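Local coordinates for SusD superfamily protein (Bacteroides fragilis NCTC 9343, PDB 3NQP) that probably binds glycans at the bacterial outer surface as a SusD-family lipoprotein, handing them to a partner transporter in the outer membrane, at residues 75-85 / 494-502; 388-396 / 431-439. All coordinates share one frame; numbering follows the deposited sequence.

Interaction 1: 75-85 / 494-502; sequences FDETHTGVSKF and WPIEKTMLN
F75 turns its edge to one face of the W494 indole, an edge-to-face (T-shaped) pair with ring centroids 4.8 Å apart and planes inclined by 55°. The same phenyl ring meets P495, whose CD lies 3.5 Å from F75 CD1; a compact, rigid proline ring fits here because the loop 75-85 passes close by, its D76 O just 3.3 Å from P495 CG. T80 brings its methyl CG2 over the 496-497 peptide, while its OG1 bonds to V82 O and braces the loop from within.

Further along, the acid of E497 accepts the backbone N-H of K84 on OE2 at 2.9 Å, a nearly straight bond (164°) that comes from above the carboxylate plane. The chain of E497 bends at chi2 (85°) to bring its acid to that amide. E497 is also the N-cap residue of helix 498-503, so this contact ties the C-terminal SusD-family region to a loop of the N-terminal part at the start of a short helix. In that first turn, K498 N donates to E77 O at 3.1 Å, and K498 NZ forms a longer salt bridge with E77 OE2. Just before the cap, the CG2 methyl of I496 makes an off-centre CH-pi contact with the F85 ring, which selenomethionine M500, in the helix, approaches obliquely.

In the second shell, D76 OD1 accepts from T78 N in an Asx turn and from H79 ND1 (2.7 Å), which steadies the type I turn presenting E77. Water 2 links E497 OE1 to F85 N, and Y135 of helix 110-135 packs against F85, W494 and I496.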
loop_
_atom_site.group_PDB
_atom_site.type_symbol
_atom_site.label_atom_id
_atom_site.label_comp_id
_atom_site.label_asym_id
_atom_site.label_seq_id
_atom_site.Cartn_x
_atom_site.Cartn_y
_atom_site.Cartn_z
ATOM N N PHE A 75 5.004 17.585 10.778
ATOM C CA PHE A 75 6.280 16.906 10.717
ATOM C C PHE A 75 7.409 17.868 11.014
ATOM O O PHE A 75 7.474 18.937 10.414
ATOM C CB PHE A 75 6.506 16.334 9.330
ATOM C CG PHE A 75 5.849 14.984 9.110
ATOM C CD1 PHE A 75 6.443 13.822 9.603
ATOM C CD2 PHE A 75 4.672 14.871 8.418
ATOM C CE1 PHE A 75 5.878 12.596 9.401
ATOM C CE2 PHE A 75 4.076 13.619 8.236
ATOM C CZ PHE A 75 4.684 12.495 8.716
ATOM N N ASP A 76 8.272 17.468 11.941
ATOM C CA ASP A 76 9.535 18.177 12.242
ATOM C C ASP A 76 10.405 17.232 13.079
ATOM O O ASP A 76 10.045 16.059 13.290
ATOM C CB ASP A 76 9.238 19.517 12.948
ATOM C CG ASP A 76 8.438 19.348 14.231
ATOM O OD1 ASP A 76 8.700 18.386 14.988
ATOM O OD2 ASP A 76 7.543 20.183 14.501
ATOM N N GLU A 77 11.536 17.713 13.594
ATOM C CA GLU A 77 12.455 16.830 14.307
ATOM C C GLU A 77 11.936 16.247 15.645
ATOM O O GLU A 77 12.580 15.368 16.199
ATOM C CB GLU A 77 13.808 17.504 14.534
ATOM C CG GLU A 77 13.767 18.597 15.560
ATOM C CD GLU A 77 15.148 19.188 15.879
ATOM O OE1 GLU A 77 16.192 18.786 15.299
ATOM O OE2 GLU A 77 15.164 20.050 16.765
ATOM N N THR A 78 10.805 16.732 16.161
ATOM C CA THR A 78 10.172 16.104 17.330
ATOM C C THR A 78 8.819 15.484 16.995
ATOM O O THR A 78 8.152 14.980 17.888
ATOM C CB THR A 78 10.039 17.086 18.517
ATOM O OG1 THR A 78 9.345 18.260 18.110
ATOM C CG2 THR A 78 11.450 17.492 19.033
ATOM N N HIS A 79 8.428 15.509 15.712
ATOM C CA HIS A 79 7.208 14.861 15.230
ATOM C C HIS A 79 7.550 14.132 13.907
ATOM O O HIS A 79 7.390 14.679 12.816
ATOM C CB HIS A 79 6.063 15.876 15.013
ATOM C CG HIS A 79 5.771 16.754 16.196
ATOM N ND1 HIS A 79 6.580 17.813 16.547
ATOM C CD2 HIS A 79 4.750 16.750 17.091
ATOM C CE1 HIS A 79 6.084 18.411 17.619
ATOM N NE2 HIS A 79 4.986 17.777 17.982
ATOM N N THR A 80 8.071 12.913 14.017
ATOM C CA THR A 80 8.728 12.243 12.899
ATOM C C THR A 80 7.912 11.058 12.321
ATOM O O THR A 80 8.311 10.447 11.321
ATOM C CB THR A 80 10.123 11.779 13.264
ATOM O OG1 THR A 80 10.049 10.704 14.190
ATOM C CG2 THR A 80 10.976 12.951 13.879
ATOM N N GLY A 81 6.749 10.799 12.919
ATOM C CA GLY A 81 5.801 9.810 12.412
ATOM C C GLY A 81 6.179 8.399 12.839
ATOM O O GLY A 81 5.365 7.669 13.425
ATOM N N VAL A 82 7.405 8.023 12.462
ATOM C CA VAL A 82 8.053 6.792 12.900
ATOM C C VAL A 82 9.426 7.148 13.432
ATOM O O VAL A 82 9.926 8.235 13.142
ATOM C CB VAL A 82 8.189 5.753 11.752
ATOM C CG1 VAL A 82 6.779 5.402 11.161
ATOM C CG2 VAL A 82 9.179 6.199 10.653
ATOM N N SER A 83 10.020 6.234 14.198
ATOM C CA SER A 83 11.369 6.390 14.713
ATOM C C SER A 83 12.285 5.452 13.992
ATOM O O SER A 83 11.830 4.490 13.381
ATOM C CB SER A 83 11.426 5.993 16.192
ATOM O OG SER A 83 10.501 6.778 16.918
ATOM N N LYS A 84 13.587 5.727 14.108
ATOM C CA LYS A 84 14.647 4.839 13.695
ATOM C C LYS A 84 14.540 4.398 12.250
ATOM O O LYS A 84 14.730 3.203 11.965
ATOM C CB LYS A 84 14.721 3.592 14.609
ATOM C CG LYS A 84 14.867 3.896 16.093
ATOM C CD LYS A 84 15.198 2.649 16.966
ATOM C CE LYS A 84 13.933 1.811 17.292
ATOM N NZ LYS A 84 12.726 2.555 17.861
ATOM N N PHE A 85 14.291 5.353 11.341
ATOM C CA PHE A 85 14.106 5.024 9.910
ATOM C C PHE A 85 13.086 3.896 9.707
ATOM O O PHE A 85 13.239 3.025 8.855
ATOM C CB PHE A 85 15.441 4.636 9.258
ATOM C CG PHE A 85 16.365 5.782 9.038
ATOM C CD1 PHE A 85 16.161 6.662 8.001
ATOM C CD2 PHE A 85 17.488 5.957 9.862
ATOM C CE1 PHE A 85 17.018 7.687 7.768
ATOM C CE2 PHE A 85 18.359 6.986 9.639
ATOM C CZ PHE A 85 18.132 7.865 8.605
ATOM N N TRP A 494 10.140 12.726 4.935
ATOM C CA TRP A 494 9.954 12.663 6.367
ATOM C C TRP A 494 11.240 13.000 7.142
ATOM O O TRP A 494 12.375 12.712 6.682
ATOM C CB TRP A 494 9.458 11.274 6.757
ATOM C CG TRP A 494 8.134 10.834 6.188
ATOM C CD1 TRP A 494 7.681 11.015 4.920
ATOM C CD2 TRP A 494 7.145 10.062 6.871
ATOM N NE1 TRP A 494 6.435 10.406 4.772
ATOM C CE2 TRP A 494 6.103 9.808 5.960
ATOM C CE3 TRP A 494 7.046 9.537 8.177
ATOM C CZ2 TRP A 494 4.968 9.059 6.307
ATOM C CZ3 TRP A 494 5.912 8.819 8.526
ATOM C CH2 TRP A 494 4.894 8.573 7.599
ATOM N N PRO A 495 11.089 13.686 8.280
ATOM C CA PRO A 495 12.294 14.020 9.033
ATOM C C PRO A 495 12.736 12.869 9.928
ATOM O O PRO A 495 12.005 11.901 10.105
ATOM C CB PRO A 495 11.830 15.179 9.893
ATOM C CG PRO A 495 10.365 14.830 10.208
ATOM C CD PRO A 495 9.866 14.054 9.023
ATOM N N ILE A 496 13.953 12.952 10.446
ATOM C CA ILE A 496 14.389 12.029 11.477
ATOM C C ILE A 496 14.486 12.755 12.843
ATOM O O ILE A 496 14.614 13.998 12.905
ATOM C CB ILE A 496 15.658 11.305 11.050
ATOM C CG1 ILE A 496 16.804 12.275 10.871
ATOM C CG2 ILE A 496 15.427 10.502 9.700
ATOM C CD1 ILE A 496 18.134 11.546 10.698
ATOM N N GLU A 497 14.432 11.959 13.904
ATOM C CA GLU A 497 14.350 12.428 15.300
ATOM C C GLU A 497 15.618 13.167 15.728
ATOM O O GLU A 497 16.726 12.693 15.473
ATOM C CB GLU A 497 14.266 11.267 16.338
ATOM C CG GLU A 497 13.318 10.182 16.172
ATOM C CD GLU A 497 13.854 9.104 15.283
ATOM O OE1 GLU A 497 13.801 9.350 14.074
ATOM O OE2 GLU A 497 14.324 8.050 15.756
ATOM N N LYS A 498 15.412 14.255 16.464
ATOM C CA LYS A 498 16.465 15.017 17.118
ATOM C C LYS A 498 17.357 14.102 17.946
ATOM O O LYS A 498 18.552 14.260 17.934
ATOM C CB LYS A 498 15.842 16.083 18.054
ATOM C CG LYS A 498 16.834 17.099 18.658
ATOM C CD LYS A 498 16.153 18.017 19.708
ATOM C CE LYS A 498 17.096 19.155 20.227
ATOM N NZ LYS A 498 17.302 20.277 19.217
ATOM N N THR A 499 16.769 13.174 18.696
ATOM C CA THR A 499 17.569 12.313 19.585
ATOM C C THR A 499 18.572 11.508 18.785
ATOM O O THR A 499 19.745 11.409 19.170
ATOM C CB THR A 499 16.712 11.345 20.449
ATOM O OG1 THR A 499 15.700 10.756 19.633
ATOM C CG2 THR A 499 16.084 12.069 21.606
HETATM N N MSE A 500 18.122 10.941 17.664
HETATM C CA MSE A 500 19.026 10.196 16.753
HETATM C C MSE A 500 20.119 11.076 16.160
HETATM O O MSE A 500 21.276 10.648 16.014
HETATM C CB MSE A 500 18.237 9.525 15.611
HETATM C CG MSE A 500 18.090 8.029 15.745
HETATM SE SE MSE A 500 17.902 7.060 14.057
HETATM C CE MSE A 500 16.788 8.342 13.177
ATOM N N LEU A 501 19.748 12.292 15.781
ATOM C CA LEU A 501 20.713 13.265 15.255
ATOM C C LEU A 501 21.761 13.568 16.312
ATOM O O LEU A 501 22.941 13.604 16.005
ATOM C CB LEU A 501 20.023 14.568 14.817
ATOM C CG LEU A 501 19.209 14.511 13.514
ATOM C CD1 LEU A 501 18.568 15.892 13.225
ATOM C CD2 LEU A 501 20.093 14.039 12.324
ATOM N N ASN A 502 21.332 13.761 17.563
ATOM C CA ASN A 502 22.278 14.043 18.658
ATOM C C ASN A 502 23.236 12.857 18.939
ATOM O O ASN A 502 24.430 13.070 19.132
ATOM C CB ASN A 502 21.538 14.499 19.936
ATOM C CG ASN A 502 20.838 15.865 19.768
ATOM O OD1 ASN A 502 21.041 16.562 18.768
ATOM N ND2 ASN A 502 19.994 16.238 20.742
HETATM O O HOH W 1 11.057 9.388 10.657
HETATM O O HOH W 2 13.543 8.092 11.853
#

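Interaction 2: 388-396 / 431-439; sequences TLAEIANME and FTTNELAIL
F431 lays its ring under the amide of N394, whose ND2 sits 3.2 Å above the ring plane, over its centre. Amide and ring are only 20° from parallel, so the aromatic face covers the flat amide. With CG anti to the backbone N, the F431 ring reaches toward helix 382-396 and also meets the selenium of M395 at its edge, a Met-aromatic contact. The backbone O of F431 takes a bond from N394 ND2 at 3.1 Å and also its own helical N-H from E435.

N434 follows, with ND2 donating to N394 OD1 over a longer 3.3 Å from above the carbonyl plane; this amide is turned 89° to that of N394 and is held from elsewhere by Y425 and T428. N394 forms a knob in the hole of F431, N434, E435 and I438. Segments 388-396 and 431-439 run nearly antiparallel (172°), axes 9.9 Å apart, in the SusD-family region, whose helical build is consistent with its TPR clan. Asparagine suits the place because its amide can both give and accept.

E435 bends at chi2 to offer OE1 to N394 ND2 at 2.9 Å; water 3 joins this oxygen to E391 O. The E435 and E391 acids approach each other, but K216 bridges both and R458 also pairs with E391, which would offset their repulsion. At I438 the contact turns apolar: CD1 lies 3.9 Å from A390 CB, where a small alanine admits the branched chain.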
loop_
_atom_site.group_PDB
_atom_site.type_symbol
_atom_site.label_atom_id
_atom_site.label_comp_id
_atom_site.label_asym_id
_atom_site.label_seq_id
_atom_site.Cartn_x
_atom_site.Cartn_y
_atom_site.Cartn_z
ATOM N N THR A 388 -1.857 1.180 -12.878
ATOM C CA THR A 388 -0.484 1.619 -13.064
ATOM C C THR A 388 -0.181 1.759 -14.592
ATOM O O THR A 388 0.438 2.748 -15.026
ATOM C CB THR A 388 0.531 0.695 -12.286
ATOM O OG1 THR A 388 0.137 0.547 -10.900
ATOM C CG2 THR A 388 1.924 1.286 -12.316
ATOM N N LEU A 389 -0.638 0.798 -15.402
ATOM C CA LEU A 389 -0.530 0.872 -16.865
ATOM C C LEU A 389 -1.390 1.990 -17.418
ATOM O O LEU A 389 -1.005 2.635 -18.381
ATOM C CB LEU A 389 -0.920 -0.465 -17.497
ATOM C CG LEU A 389 0.162 -1.545 -17.438
ATOM C CD1 LEU A 389 -0.369 -2.932 -17.762
ATOM C CD2 LEU A 389 1.309 -1.188 -18.334
ATOM N N ALA A 390 -2.541 2.262 -16.789
ATOM C CA ALA A 390 -3.336 3.432 -17.172
ATOM C C ALA A 390 -2.536 4.748 -17.001
ATOM O O ALA A 390 -2.593 5.659 -17.854
ATOM C CB ALA A 390 -4.643 3.488 -16.393
ATOM N N GLU A 391 -1.829 4.859 -15.877
ATOM C CA GLU A 391 -1.024 6.038 -15.614
ATOM C C GLU A 391 0.109 6.174 -16.649
ATOM O O GLU A 391 0.351 7.264 -17.142
ATOM C CB GLU A 391 -0.468 6.002 -14.198
ATOM C CG GLU A 391 0.309 7.255 -13.825
ATOM C CD GLU A 391 0.666 7.287 -12.367
ATOM O OE1 GLU A 391 -0.067 6.623 -11.596
ATOM O OE2 GLU A 391 1.666 7.969 -12.014
ATOM N N ILE A 392 0.749 5.058 -17.019
ATOM C CA ILE A 392 1.781 5.076 -18.075
ATOM C C ILE A 392 1.141 5.544 -19.398
ATOM O O ILE A 392 1.693 6.419 -20.090
ATOM C CB ILE A 392 2.465 3.693 -18.240
ATOM C CG1 ILE A 392 3.340 3.370 -17.008
ATOM C CG2 ILE A 392 3.297 3.674 -19.514
ATOM C CD1 ILE A 392 3.816 1.834 -16.868
ATOM N N ALA A 393 -0.036 4.995 -19.722
ATOM C CA ALA A 393 -0.793 5.389 -20.903
ATOM C C ALA A 393 -1.033 6.906 -20.939
ATOM O O ALA A 393 -0.813 7.583 -21.962
ATOM C CB ALA A 393 -2.178 4.603 -20.971
ATOM N N ASN A 394 -1.470 7.449 -19.818
ATOM C CA ASN A 394 -1.690 8.882 -19.744
ATOM C C ASN A 394 -0.385 9.645 -20.072
ATOM O O ASN A 394 -0.442 10.642 -20.785
ATOM C CB ASN A 394 -2.246 9.349 -18.385
ATOM C CG ASN A 394 -2.900 10.709 -18.475
ATOM O OD1 ASN A 394 -3.364 11.086 -19.549
ATOM N ND2 ASN A 394 -2.967 11.445 -17.350
HETATM N N MSE A 395 0.765 9.146 -19.615
HETATM C CA MSE A 395 2.044 9.805 -19.911
HETATM C C MSE A 395 2.371 9.742 -21.406
HETATM O O MSE A 395 2.890 10.706 -21.974
HETATM C CB MSE A 395 3.220 9.205 -19.128
HETATM C CG MSE A 395 3.242 9.510 -17.651
HETATM SE SE MSE A 395 3.402 11.344 -17.221
HETATM C CE MSE A 395 5.254 11.672 -17.730
ATOM N N GLU A 396 2.068 8.611 -22.043
ATOM C CA GLU A 396 2.307 8.415 -23.484
ATOM C C GLU A 396 1.408 9.256 -24.355
ATOM O O GLU A 396 1.796 9.633 -25.455
ATOM C CB GLU A 396 2.044 6.973 -23.901
ATOM C CG GLU A 396 3.014 5.949 -23.381
ATOM C CD GLU A 396 2.537 4.483 -23.571
ATOM O OE1 GLU A 396 1.335 4.175 -23.633
ATOM O OE2 GLU A 396 3.391 3.602 -23.603
ATOM N N PHE A 431 -5.227 15.521 -20.248
ATOM C CA PHE A 431 -4.330 14.842 -19.332
ATOM C C PHE A 431 -4.849 14.904 -17.903
ATOM O O PHE A 431 -4.836 13.903 -17.183
ATOM C CB PHE A 431 -2.921 15.440 -19.381
ATOM C CG PHE A 431 -1.939 14.731 -18.486
ATOM C CD1 PHE A 431 -1.869 15.036 -17.120
ATOM C CD2 PHE A 431 -1.076 13.775 -19.002
ATOM C CE1 PHE A 431 -0.986 14.367 -16.271
ATOM C CE2 PHE A 431 -0.171 13.099 -18.142
ATOM C CZ PHE A 431 -0.134 13.416 -16.772
ATOM N N THR A 432 -5.328 16.069 -17.490
ATOM C CA THR A 432 -5.744 16.270 -16.105
ATOM C C THR A 432 -6.938 15.372 -15.792
ATOM O O THR A 432 -7.027 14.747 -14.729
ATOM C CB THR A 432 -6.116 17.738 -15.824
ATOM O OG1 THR A 432 -4.972 18.590 -16.058
ATOM C CG2 THR A 432 -6.550 17.923 -14.354
ATOM N N THR A 433 -7.889 15.324 -16.712
ATOM C CA THR A 433 -9.130 14.554 -16.435
ATOM C C THR A 433 -8.738 13.081 -16.271
ATOM O O THR A 433 -9.226 12.404 -15.377
ATOM C CB THR A 433 -10.133 14.738 -17.559
ATOM O OG1 THR A 433 -10.378 16.127 -17.708
ATOM C CG2 THR A 433 -11.516 13.987 -17.292
ATOM N N ASN A 434 -7.861 12.588 -17.153
ATOM C CA ASN A 434 -7.356 11.236 -17.097
ATOM C C ASN A 434 -6.593 10.950 -15.803
ATOM O O ASN A 434 -6.839 9.936 -15.152
ATOM C CB ASN A 434 -6.410 10.937 -18.255
ATOM C CG ASN A 434 -7.129 10.729 -19.597
ATOM O OD1 ASN A 434 -8.274 10.243 -19.669
ATOM N ND2 ASN A 434 -6.443 11.100 -20.664
ATOM N N GLU A 435 -5.624 11.796 -15.447
ATOM C CA GLU A 435 -4.837 11.574 -14.204
ATOM C C GLU A 435 -5.757 11.515 -12.987
ATOM O O GLU A 435 -5.634 10.630 -12.136
ATOM C CB GLU A 435 -3.792 12.679 -14.020
ATOM C CG GLU A 435 -2.699 12.314 -13.084
ATOM C CD GLU A 435 -1.548 11.578 -13.764
ATOM O OE1 GLU A 435 -1.756 10.917 -14.809
ATOM O OE2 GLU A 435 -0.419 11.662 -13.251
ATOM N N LEU A 436 -6.706 12.447 -12.888
ATOM C CA LEU A 436 -7.642 12.453 -11.762
ATOM C C LEU A 436 -8.582 11.254 -11.756
ATOM O O LEU A 436 -8.925 10.741 -10.693
ATOM C CB LEU A 436 -8.401 13.766 -11.670
ATOM C CG LEU A 436 -7.558 15.041 -11.447
ATOM C CD1 LEU A 436 -8.400 16.313 -11.621
ATOM C CD2 LEU A 436 -6.789 15.040 -10.053
ATOM N N ALA A 437 -9.010 10.829 -12.929
ATOM C CA ALA A 437 -9.835 9.634 -13.070
ATOM C C ALA A 437 -9.084 8.386 -12.563
ATOM O O ALA A 437 -9.696 7.507 -11.941
ATOM C CB ALA A 437 -10.313 9.461 -14.541
ATOM N N ILE A 438 -7.778 8.326 -12.795
ATOM C CA ILE A 438 -6.954 7.170 -12.401
ATOM C C ILE A 438 -6.788 7.245 -10.882
ATOM O O ILE A 438 -7.021 6.261 -10.182
ATOM C CB ILE A 438 -5.583 7.129 -13.115
ATOM C CG1 ILE A 438 -5.729 6.824 -14.623
ATOM C CG2 ILE A 438 -4.629 6.071 -12.455
ATOM C CD1 ILE A 438 -4.402 7.219 -15.441
ATOM N N LEU A 439 -6.462 8.431 -10.369
ATOM C CA LEU A 439 -6.360 8.617 -8.908
ATOM C C LEU A 439 -7.645 8.227 -8.220
ATOM O O LEU A 439 -7.636 7.512 -7.233
ATOM C CB LEU A 439 -5.979 10.066 -8.534
ATOM C CG LEU A 439 -6.095 10.505 -7.040
ATOM C CD1 LEU A 439 -5.023 9.887 -6.236
ATOM C CD2 LEU A 439 -6.046 12.060 -6.931
HETATM O O HOH W 3 0.553 9.887 -16.023
#

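The two contacts lie in different parts of a single chain, their centres 34 Å apart and their nearest atoms about 16 Å apart, without touching. Along the sequence interaction 2 is nested within the span closed by interaction 1: 75-85 comes first, then 388-396 and 431-439, and finally 494-502. Interaction 1 joins distant parts of the chain, bringing a loop between helices 68-71 and 89-102 against the C-terminal region, beside helix 110-135. Interaction 2 is local in sequence, pairing helices 382-396 and 431-445, with helix 399-414, which lies between them in the chain, packing against both. One therefore joins an N-terminal loop to the C-terminal region, while the other packs helices within the C-terminal half.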